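Beta-fructofuranosidase (Bifidobacterium adolescentis, PDB 6NOB) probably hydrolyses beta-fructofuranosides such as sucrose, releasing fructose. Local coordinates at residues Gly116-Gly119 and Ala120-Glu123; Glu492-Arg495 and Glu496-Glu500; Phe122-Ala126 and Arg127-Asp131. One frame throughout, in Å; residues are numbered along the deposited sequence.

Contacts 1 and 3 overlap along the chain, sharing Phe122 and Glu123, and their centres lie about 10 Å apart; contact 2 comes more than 350 residues later. Contact 1 is a loop after helix 108-112, and contact 3 carries the chain from that loop into strand 127-138 of the propeller sheet. Contact 2 is the end of helix 491-497, where the chain leaves the propeller for strand 498-501 of the C-terminal beta sandwich. Its centre is about 15 Å from that of contact 1 and about 23 Å from that of contact 3. Arg117 binds the carbonyls of Pro124 and Phe125 and Ala120 packs on Leu497, so contact 1 bridges the helix end at the sandwich and the start of strand 127-138.

Contact 1: Gly116-Gly119 and Ala120-Glu123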
ATOM      1  N   GLY A 116      -2.093 -17.998   7.477  1.00 46.99           N
ATOM      2  CA  GLY A 116      -2.534 -16.622   7.549  1.00 43.16           C
ATOM      3  C   GLY A 116      -1.592 -15.622   6.913  1.00 48.45           C
ATOM      4  O   GLY A 116      -1.942 -14.437   6.822  1.00 50.35           O
ATOM      5  N   ARG A 117      -0.413 -16.054   6.475  1.00 47.12           N
ATOM      6  CA  ARG A 117       0.547 -15.189   5.807  1.00 47.43           C
ATOM      7  C   ARG A 117       0.687 -15.595   4.347  1.00 45.57           C
ATOM      8  O   ARG A 117       0.485 -16.757   3.984  1.00 45.55           O
ATOM      9  CB  ARG A 117       1.920 -15.245   6.487  1.00 44.47           C
ATOM     10  CG  ARG A 117       1.880 -15.123   7.999  1.00 42.57           C
ATOM     11  CD  ARG A 117       3.180 -14.554   8.545  1.00 41.08           C
ATOM     12  NE  ARG A 117       3.389 -13.172   8.121  1.00 39.35           N
ATOM     13  CZ  ARG A 117       4.136 -12.291   8.778  1.00 37.53           C
ATOM     14  NH1 ARG A 117       4.266 -11.055   8.317  1.00 35.64           N
ATOM     15  NH2 ARG A 117       4.749 -12.641   9.901  1.00 38.27           N
ATOM     16  N   SER A 118       1.027 -14.620   3.507  1.00 43.92           N
ATOM     17  CA  SER A 118       1.341 -14.908   2.118  1.00 44.26           C
ATOM     18  C   SER A 118       2.795 -15.353   1.997  1.00 43.16           C
ATOM     19  O   SER A 118       3.609 -15.165   2.905  1.00 35.55           O
ATOM     20  CB  SER A 118       1.092 -13.684   1.239  1.00 43.44           C
ATOM     21  OG  SER A 118       2.055 -12.676   1.499  1.00 44.42           O
ATOM     22  N   GLY A 119       3.124 -15.942   0.849  1.00 46.84           N
ATOM     23  CA  GLY A 119       4.465 -16.444   0.629  1.00 41.84           C
ATOM     24  C   GLY A 119       5.354 -15.549  -0.212  1.00 46.49           C
ATOM     25  O   GLY A 119       6.581 -15.619  -0.102  1.00 53.04           O
ATOM     26  N   ALA A 120       4.755 -14.700  -1.056  1.00 44.19           N
ATOM     27  CA  ALA A 120       5.516 -13.919  -2.022  1.00 40.52           C
ATOM     28  C   ALA A 120       5.175 -12.435  -2.045  1.00 40.83           C
ATOM     29  O   ALA A 120       5.756 -11.701  -2.852  1.00 41.24           O
ATOM     30  CB  ALA A 120       5.330 -14.490  -3.436  1.00 35.30           C
ATOM     31  N   HIS A 121       4.256 -11.972  -1.206  1.00 41.12           N
ATOM     32  CA  HIS A 121       3.941 -10.555  -1.111  1.00 39.65           C
ATOM     33  C   HIS A 121       4.654  -9.954   0.092  1.00 41.10           C
ATOM     34  O   HIS A 121       4.904 -10.637   1.088  1.00 44.39           O
ATOM     35  CB  HIS A 121       2.431 -10.329  -0.991  1.00 35.74           C
ATOM     36  CG  HIS A 121       1.659 -10.725  -2.211  1.00 37.91           C
ATOM     37  ND1 HIS A 121       1.487 -12.040  -2.589  1.00 33.58           N
ATOM     38  CD2 HIS A 121       1.006  -9.980  -3.134  1.00 32.32           C
ATOM     39  CE1 HIS A 121       0.768 -12.087  -3.697  1.00 39.76           C
ATOM     40  NE2 HIS A 121       0.462 -10.851  -4.049  1.00 40.36           N
ATOM     41  N   PHE A 122       4.988  -8.669  -0.005  1.00 35.63           N
ATOM     42  CA  PHE A 122       5.672  -8.020   1.105  1.00 38.93           C
ATOM     43  C   PHE A 122       4.728  -7.858   2.289  1.00 44.20           C
ATOM     44  O   PHE A 122       3.590  -7.399   2.138  1.00 39.10           O
ATOM     45  CB  PHE A 122       6.230  -6.656   0.704  1.00 35.88           C
ATOM     46  CG  PHE A 122       6.927  -5.953   1.837  1.00 38.45           C
ATOM     47  CD1 PHE A 122       8.244  -6.257   2.149  1.00 39.66           C
ATOM     48  CD2 PHE A 122       6.254  -5.025   2.619  1.00 37.72           C
ATOM     49  CE1 PHE A 122       8.885  -5.630   3.206  1.00 40.90           C
ATOM     50  CE2 PHE A 122       6.889  -4.398   3.679  1.00 35.13           C
ATOM     51  CZ  PHE A 122       8.207  -4.699   3.969  1.00 39.53           C
ATOM     52  N   GLU A 123       5.209  -8.232   3.468  1.00 47.62           N
ATOM     53  CA  GLU A 123       4.540  -8.012   4.738  1.00 42.44           C
ATOM     54  C   GLU A 123       5.599  -7.638   5.762  1.00 45.68           C
ATOM     55  O   GLU A 123       6.752  -8.072   5.647  1.00 46.35           O
ATOM     56  CB  GLU A 123       3.781  -9.260   5.221  1.00 41.07           C
ATOM     57  CG  GLU A 123       2.771  -9.831   4.237  1.00 37.41           C
ATOM     58  CD  GLU A 123       2.185 -11.149   4.714  1.00 41.40           C
ATOM     59  OE1 GLU A 123       2.515 -11.567   5.845  1.00 42.47           O
ATOM     60  OE2 GLU A 123       1.400 -11.767   3.961  1.00 41.00           O
TER
HETATM   61  O   HOH W   1      -1.124 -11.964   5.272  1.00 36.27           O
HETATM   62  O   HOH W   2       5.065 -12.661   3.017  1.00 40.03           O
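The loop ahead of propeller strand 127-138 folds round the carboxylate of Glu123, which takes four hydrogen bonds from Arg117 and Ser118. Arg117 comes side-on and puts two nitrogens on one oxygen: NE lies 2.9 Å from Glu123 OE1, and NH1 lies 3.1 Å from the same OE1. The guanidinium and carboxylate planes are only 14° apart, and NH1 takes the anti lone pair, while NE arrives nearly along the C-O bond. The other oxygen is met by Ser118. Its backbone N is 2.9 Å from Glu123 OE2, and its OG donates to OE2 over 2.7 Å, both from one face of the carboxylate. With chi1 at 70°, OG sits between the backbone N and the carbonyl carbon, and this brings both donors of the residue to bear on one atom. Water 2 joins Ser118 O and His121 O across the bend. Beyond the loop, Arg117 NH1 and NH2 reach the carbonyls of Pro124 and Phe125, and Asp588 of the sandwich binds Gly119 N, Ala120 N and His121 ND1, while His121 NE2 is bonded to Glu593. With four donors on a buried carboxylate, the negative form of Glu123 is likely to be favoured and its rotation well fixed.

Contact 2: Glu492-Arg495 and Glu496-Glu500; sequences EVYR and ELLGE
Glu496 OE2 is gripped by two nitrogens of the preceding residue, with Arg495 NE at 2.7 Å and Arg495 NH2 at 2.9 Å from it. The guanidinium comes side-on with OE2 in its plane, yet the two flat groups stand 79° apart, so that NE and NH2 approach from opposite faces of the carboxylate, on its anti side. A bend at chi2 of Glu496 (-63°) and another at chi3 of Arg495 (72°) let neighbouring side chains run alongside each other and close this salt bridge. Beneath it the last turn of helix 491-497 is kept by Glu496 N to Glu492 O (2.8 Å) and Leu497 N to Val493 O (3.0 Å). The next bond, Leu498 N to Tyr494 O, is weak at 3.5 Å, as Leu498 is the first residue to abandon helical angles. Apolar pairs follow the same four-residue step: Val493 CG1 meets Leu497 CD1 at 4.0 Å, and Leu498 CD2 lies against the edge of the Tyr494 ring, near CD1. The Tyr494 hydroxyl is bonded to Glu584 and Lys488, and Glu492 forms a salt bridge with Arg447. Replacing Glu496 by alanine would remove the oxygen that both nitrogens share, and the Arg495 guanidinium would probably be free to turn. Because Arg495 is exposed, its charge pairing is likely to be softened by solvent, whereas the buried Val493-Leu497 pair packs on Pro475 and Leu474 of strand 468-481 and gives the helix end an apolar footing on the propeller.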
ATOM      1  N   GLU A 492      10.254  -8.773 -13.455  1.00 41.99           N
ATOM      2  CA  GLU A 492      10.954  -9.433 -12.358  1.00 35.60           C
ATOM      3  C   GLU A 492      10.042 -10.381 -11.588  1.00 36.78           C
ATOM      4  O   GLU A 492      10.507 -11.408 -11.079  1.00 38.64           O
ATOM      5  CB  GLU A 492      11.549  -8.391 -11.415  1.00 36.34           C
ATOM      6  CG  GLU A 492      12.642  -7.540 -12.035  1.00 39.03           C
ATOM      7  CD  GLU A 492      12.107  -6.274 -12.667  1.00 38.06           C
ATOM      8  OE1 GLU A 492      10.896  -6.216 -12.965  1.00 39.90           O
ATOM      9  OE2 GLU A 492      12.900  -5.330 -12.858  1.00 41.82           O
ATOM     10  N   VAL A 493       8.750 -10.057 -11.483  1.00 38.48           N
ATOM     11  CA  VAL A 493       7.813 -10.949 -10.803  1.00 41.83           C
ATOM     12  C   VAL A 493       7.763 -12.299 -11.509  1.00 46.66           C
ATOM     13  O   VAL A 493       7.855 -13.357 -10.875  1.00 43.98           O
ATOM     14  CB  VAL A 493       6.420 -10.299 -10.714  1.00 44.22           C
ATOM     15  CG1 VAL A 493       5.345 -11.357 -10.504  1.00 44.79           C
ATOM     16  CG2 VAL A 493       6.390  -9.271  -9.594  1.00 46.55           C
ATOM     17  N   TYR A 494       7.632 -12.281 -12.839  1.00 44.98           N
ATOM     18  CA  TYR A 494       7.644 -13.526 -13.602  1.00 45.60           C
ATOM     19  C   TYR A 494       8.976 -14.253 -13.458  1.00 47.56           C
ATOM     20  O   TYR A 494       9.008 -15.479 -13.301  1.00 49.39           O
ATOM     21  CB  TYR A 494       7.357 -13.243 -15.077  1.00 42.57           C
ATOM     22  CG  TYR A 494       5.984 -12.671 -15.361  1.00 44.78           C
ATOM     23  CD1 TYR A 494       4.846 -13.465 -15.272  1.00 41.38           C
ATOM     24  CD2 TYR A 494       5.830 -11.345 -15.745  1.00 42.20           C
ATOM     25  CE1 TYR A 494       3.591 -12.950 -15.548  1.00 41.47           C
ATOM     26  CE2 TYR A 494       4.579 -10.821 -16.021  1.00 45.87           C
ATOM     27  CZ  TYR A 494       3.464 -11.627 -15.921  1.00 45.18           C
ATOM     28  OH  TYR A 494       2.217 -11.109 -16.194  1.00 46.38           O
ATOM     29  N   ARG A 495      10.086 -13.512 -13.505  1.00 40.68           N
ATOM     30  CA  ARG A 495      11.403 -14.137 -13.465  1.00 39.47           C
ATOM     31  C   ARG A 495      11.672 -14.798 -12.118  1.00 36.85           C
ATOM     32  O   ARG A 495      12.215 -15.906 -12.064  1.00 40.28           O
ATOM     33  CB  ARG A 495      12.483 -13.099 -13.776  1.00 44.00           C
ATOM     34  CG  ARG A 495      13.901 -13.665 -13.868  1.00 42.41           C
ATOM     35  CD  ARG A 495      14.937 -12.546 -13.943  1.00 47.48           C
ATOM     36  NE  ARG A 495      15.086 -11.856 -12.663  1.00 54.14           N
ATOM     37  CZ  ARG A 495      15.385 -10.566 -12.533  1.00 51.78           C
ATOM     38  NH1 ARG A 495      15.565  -9.813 -13.609  1.00 55.79           N
ATOM     39  NH2 ARG A 495      15.502 -10.029 -11.325  1.00 45.40           N
ATOM     40  N   GLU A 496      11.294 -14.141 -11.021  1.00 39.18           N
ATOM     41  CA  GLU A 496      11.670 -14.623  -9.696  1.00 42.31           C
ATOM     42  C   GLU A 496      10.658 -15.586  -9.083  1.00 42.52           C
ATOM     43  O   GLU A 496      11.056 -16.483  -8.331  1.00 42.46           O
ATOM     44  CB  GLU A 496      11.879 -13.439  -8.745  1.00 42.78           C
ATOM     45  CG  GLU A 496      12.965 -12.459  -9.183  1.00 42.80           C
ATOM     46  CD  GLU A 496      14.345 -13.091  -9.247  1.00 48.39           C
ATOM     47  OE1 GLU A 496      14.640 -13.979  -8.419  1.00 47.42           O
ATOM     48  OE2 GLU A 496      15.137 -12.700 -10.130  1.00 47.40           O
ATOM     49  N   LEU A 497       9.364 -15.436  -9.385  1.00 43.79           N
ATOM     50  CA  LEU A 497       8.324 -16.153  -8.652  1.00 45.08           C
ATOM     51  C   LEU A 497       7.804 -17.401  -9.352  1.00 47.44           C
ATOM     52  O   LEU A 497       7.261 -18.281  -8.675  1.00 52.35           O
ATOM     53  CB  LEU A 497       7.136 -15.226  -8.367  1.00 37.88           C
ATOM     54  CG  LEU A 497       7.393 -14.058  -7.414  1.00 38.11           C
ATOM     55  CD1 LEU A 497       6.098 -13.319  -7.100  1.00 33.49           C
ATOM     56  CD2 LEU A 497       8.062 -14.546  -6.139  1.00 34.61           C
ATOM     57  N   LEU A 498       7.945 -17.503 -10.672  1.00 46.72           N
ATOM     58  CA  LEU A 498       7.413 -18.649 -11.403  1.00 46.04           C
ATOM     59  C   LEU A 498       8.343 -19.849 -11.245  1.00 46.87           C
ATOM     60  O   LEU A 498       9.511 -19.802 -11.642  1.00 52.29           O
ATOM     61  CB  LEU A 498       7.215 -18.311 -12.879  1.00 35.40           C
ATOM     62  CG  LEU A 498       5.830 -17.806 -13.285  1.00 44.71           C
ATOM     63  CD1 LEU A 498       5.451 -16.582 -12.468  1.00 38.36           C
ATOM     64  CD2 LEU A 498       5.827 -17.485 -14.764  1.00 42.64           C
ATOM     65  N   GLY A 499       7.810 -20.924 -10.678  1.00 47.71           N
ATOM     66  CA  GLY A 499       8.557 -22.136 -10.396  1.00 48.73           C
ATOM     67  C   GLY A 499       8.282 -23.248 -11.392  1.00 47.40           C
ATOM     68  O   GLY A 499       7.980 -23.014 -12.562  1.00 47.86           O
ATOM     69  N   GLU A 500       8.397 -24.482 -10.908  1.00 56.04           N
ATOM     70  CA  GLU A 500       8.257 -25.657 -11.759  1.00 60.53           C
ATOM     71  C   GLU A 500       6.865 -25.721 -12.392  1.00 57.68           C
ATOM     72  O   GLU A 500       5.858 -25.337 -11.789  1.00 60.63           O
ATOM     73  CB  GLU A 500       8.493 -26.934 -10.950  1.00 71.54           C
ATOM     74  CG  GLU A 500       8.644 -28.192 -11.809  1.00 91.10           C
ATOM     75  CD  GLU A 500       8.677 -29.429 -10.975  1.00103.75           C
ATOM     76  OE1 GLU A 500       9.103 -30.490 -11.485  1.00106.09           O
ATOM     77  OE2 GLU A 500       8.274 -29.335  -9.804  1.00106.68           O
TER

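Contact 3: Phe122-Ala126 and Arg127-Asp131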
ATOM      1  N   PHE A 122       4.988  -8.669  -0.005  1.00 35.63           N
ATOM      2  CA  PHE A 122       5.672  -8.020   1.105  1.00 38.93           C
ATOM      3  C   PHE A 122       4.728  -7.858   2.289  1.00 44.20           C
ATOM      4  O   PHE A 122       3.590  -7.399   2.138  1.00 39.10           O
ATOM      5  CB  PHE A 122       6.230  -6.656   0.704  1.00 35.88           C
ATOM      6  CG  PHE A 122       6.927  -5.953   1.837  1.00 38.45           C
ATOM      7  CD1 PHE A 122       8.244  -6.257   2.149  1.00 39.66           C
ATOM      8  CD2 PHE A 122       6.254  -5.025   2.619  1.00 37.72           C
ATOM      9  CE1 PHE A 122       8.885  -5.630   3.206  1.00 40.90           C
ATOM     10  CE2 PHE A 122       6.889  -4.398   3.679  1.00 35.13           C
ATOM     11  CZ  PHE A 122       8.207  -4.699   3.969  1.00 39.53           C
ATOM     12  N   GLU A 123       5.209  -8.232   3.468  1.00 47.62           N
ATOM     13  CA  GLU A 123       4.540  -8.012   4.738  1.00 42.44           C
ATOM     14  C   GLU A 123       5.599  -7.638   5.762  1.00 45.68           C
ATOM     15  O   GLU A 123       6.752  -8.072   5.647  1.00 46.35           O
ATOM     16  CB  GLU A 123       3.781  -9.260   5.221  1.00 41.07           C
ATOM     17  CG  GLU A 123       2.771  -9.831   4.237  1.00 37.41           C
ATOM     18  CD  GLU A 123       2.185 -11.149   4.714  1.00 41.40           C
ATOM     19  OE1 GLU A 123       2.515 -11.567   5.845  1.00 42.47           O
ATOM     20  OE2 GLU A 123       1.400 -11.767   3.961  1.00 41.00           O
ATOM     21  N   PRO A 124       5.251  -6.830   6.759  1.00 43.68           N
ATOM     22  CA  PRO A 124       6.182  -6.589   7.864  1.00 40.15           C
ATOM     23  C   PRO A 124       6.323  -7.840   8.719  1.00 41.42           C
ATOM     24  O   PRO A 124       5.591  -8.819   8.562  1.00 44.62           O
ATOM     25  CB  PRO A 124       5.530  -5.441   8.638  1.00 36.28           C
ATOM     26  CG  PRO A 124       4.074  -5.587   8.345  1.00 37.68           C
ATOM     27  CD  PRO A 124       3.993  -6.083   6.927  1.00 40.13           C
ATOM     28  N   PHE A 125       7.300  -7.800   9.630  1.00 40.10           N
ATOM     29  CA  PHE A 125       7.495  -8.909  10.559  1.00 40.99           C
ATOM     30  C   PHE A 125       6.196  -9.249  11.278  1.00 44.60           C
ATOM     31  O   PHE A 125       5.792 -10.414  11.347  1.00 44.78           O
ATOM     32  CB  PHE A 125       8.583  -8.563  11.577  1.00 40.96           C
ATOM     33  CG  PHE A 125       9.948  -8.388  10.980  1.00 42.79           C
ATOM     34  CD1 PHE A 125      10.516  -9.383  10.203  1.00 47.24           C
ATOM     35  CD2 PHE A 125      10.670  -7.227  11.207  1.00 40.19           C
ATOM     36  CE1 PHE A 125      11.777  -9.221   9.659  1.00 45.40           C
ATOM     37  CE2 PHE A 125      11.929  -7.060  10.667  1.00 43.20           C
ATOM     38  CZ  PHE A 125      12.484  -8.057   9.894  1.00 42.29           C
ATOM     39  N   ALA A 126       5.528  -8.231  11.810  1.00 46.92           N
ATOM     40  CA  ALA A 126       4.268  -8.379  12.523  1.00 40.56           C
ATOM     41  C   ALA A 126       3.614  -7.003  12.592  1.00 42.33           C
ATOM     42  O   ALA A 126       4.093  -6.043  11.976  1.00 41.04           O
ATOM     43  CB  ALA A 126       4.496  -8.984  13.912  1.00 33.71           C
ATOM     44  N   ARG A 127       2.523  -6.907  13.354  1.00 44.28           N
ATOM     45  CA  ARG A 127       1.798  -5.658  13.581  1.00 42.29           C
ATOM     46  C   ARG A 127       1.156  -5.139  12.294  1.00 41.02           C
ATOM     47  O   ARG A 127       0.931  -5.909  11.356  1.00 43.94           O
ATOM     48  CB  ARG A 127       2.721  -4.602  14.203  1.00 41.10           C
ATOM     49  CG  ARG A 127       3.594  -5.118  15.353  1.00 46.03           C
ATOM     50  CD  ARG A 127       2.782  -5.474  16.599  1.00 45.61           C
ATOM     51  NE  ARG A 127       2.328  -6.864  16.601  1.00 45.23           N
ATOM     52  CZ  ARG A 127       3.058  -7.892  17.024  1.00 44.33           C
ATOM     53  NH1 ARG A 127       4.288  -7.694  17.474  1.00 45.62           N
ATOM     54  NH2 ARG A 127       2.561  -9.122  16.992  1.00 40.99           N
ATOM     55  N   TRP A 128       0.857  -3.841  12.241  1.00 42.79           N
ATOM     56  CA  TRP A 128      -0.006  -3.264  11.215  1.00 41.63           C
ATOM     57  C   TRP A 128       0.793  -2.491  10.174  1.00 42.13           C
ATOM     58  O   TRP A 128       1.750  -1.786  10.506  1.00 43.62           O
ATOM     59  CB  TRP A 128      -1.048  -2.332  11.846  1.00 33.52           C
ATOM     60  CG  TRP A 128      -1.759  -1.434  10.866  1.00 37.23           C
ATOM     61  CD1 TRP A 128      -1.300  -0.254  10.345  1.00 37.81           C
ATOM     62  CD2 TRP A 128      -3.069  -1.631  10.313  1.00 42.00           C
ATOM     63  NE1 TRP A 128      -2.234   0.282   9.492  1.00 39.66           N
ATOM     64  CE2 TRP A 128      -3.329  -0.540   9.457  1.00 41.62           C
ATOM     65  CE3 TRP A 128      -4.043  -2.625  10.454  1.00 38.70           C
ATOM     66  CZ2 TRP A 128      -4.522  -0.416   8.747  1.00 35.16           C
ATOM     67  CZ3 TRP A 128      -5.228  -2.498   9.747  1.00 35.31           C
ATOM     68  CH2 TRP A 128      -5.457  -1.401   8.906  1.00 30.40           C
ATOM     69  N   MET A 129       0.358  -2.596   8.916  1.00 38.77           N
ATOM     70  CA  MET A 129       0.917  -1.827   7.811  1.00 37.25           C
ATOM     71  C   MET A 129      -0.196  -1.463   6.835  1.00 39.80           C
ATOM     72  O   MET A 129      -1.069  -2.291   6.559  1.00 39.06           O
ATOM     73  CB  MET A 129       2.009  -2.623   7.081  1.00 33.51           C
ATOM     74  CG  MET A 129       2.425  -2.025   5.742  1.00 32.79           C
ATOM     75  SD  MET A 129       3.592  -3.047   4.820  1.00 37.39           S
ATOM     76  CE  MET A 129       2.507  -4.306   4.161  1.00 34.78           C
ATOM     77  N   ASN A 130      -0.172  -0.227   6.315  1.00 33.66           N
ATOM     78  CA  ASN A 130      -1.019   0.072   5.161  1.00 35.83           C
ATOM     79  C   ASN A 130      -0.234   0.685   3.994  1.00 37.07           C
ATOM     80  O   ASN A 130       0.570  -0.015   3.368  1.00 36.82           O
ATOM     81  CB  ASN A 130      -2.231   0.946   5.549  1.00 29.61           C
ATOM     82  CG  ASN A 130      -1.897   2.085   6.493  1.00 31.62           C
ATOM     83  OD1 ASN A 130      -1.468   1.869   7.623  1.00 34.27           O
ATOM     84  ND2 ASN A 130      -2.161   3.310   6.050  1.00 29.83           N
ATOM     85  N   ASP A 131      -0.451   1.968   3.699  1.00 36.26           N
ATOM     86  CA  ASP A 131      -0.100   2.533   2.397  1.00 35.41           C
ATOM     87  C   ASP A 131       1.385   2.359   2.084  1.00 36.73           C
ATOM     88  O   ASP A 131       2.230   2.535   2.970  1.00 39.01           O
ATOM     89  CB  ASP A 131      -0.420   4.028   2.352  1.00 41.90           C
ATOM     90  CG  ASP A 131      -1.861   4.343   2.669  1.00 43.19           C
ATOM     91  OD1 ASP A 131      -2.605   3.448   3.127  1.00 42.05           O
ATOM     92  OD2 ASP A 131      -2.240   5.511   2.455  1.00 40.48           O
TER
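Ala126, Met129 and Arg127 bury the most surface where the loop enters strand 127-138. The methyl group of Ala126 lies over the middle of the Arg127 guanidinium, with CB 3.6 Å from CZ. Arg127 achieves this by folding back: its chain bends at both chi2 and chi3, and the flat group is laid across the residue just before it. The far end of the guanidinium is occupied elsewhere, NH2 in a salt bridge with Asp99 and NH1 on the carbonyl of Arg75, so the methyl group covers one face while the edges serve polar partners.

Met129, two residues on, points back at the loop. Its CG is anti to the backbone N (chi1 167°), and chi2 is also extended, which carries the sulfur out to Phe122 and Pro124. SD lies 3.7 Å from Phe122 CE2 and 5.0 Å from the ring centroid, 82° off the ring normal: a Met-aromatic contact made at the ring edge. A turn at chi3 sets the terminal methyl against the proline, with Met129 CE 3.6 Å from Pro124 CD, while Pro124 CG rests on Met129 CB at 3.8 Å. Phe122 also meets Trp171 edge-to-face. No hydrogen bond joins the two segments directly; between them the contact is apolar, while Arg127 and Met129 are bonded through their backbones to Asn469 of strand 468-481.

Further along, Trp128 NE1 donates to Asn130 OD1 (2.6 Å), and Asn130 ND2 to Asp131 OD1 (3.0 Å). The run Trp-Met-Asn-Asp belongs to the sequence signature of glycoside hydrolase family 32, the motif that in relatives supplies the catalytic nucleophile on the first strand of the five-bladed beta-propeller.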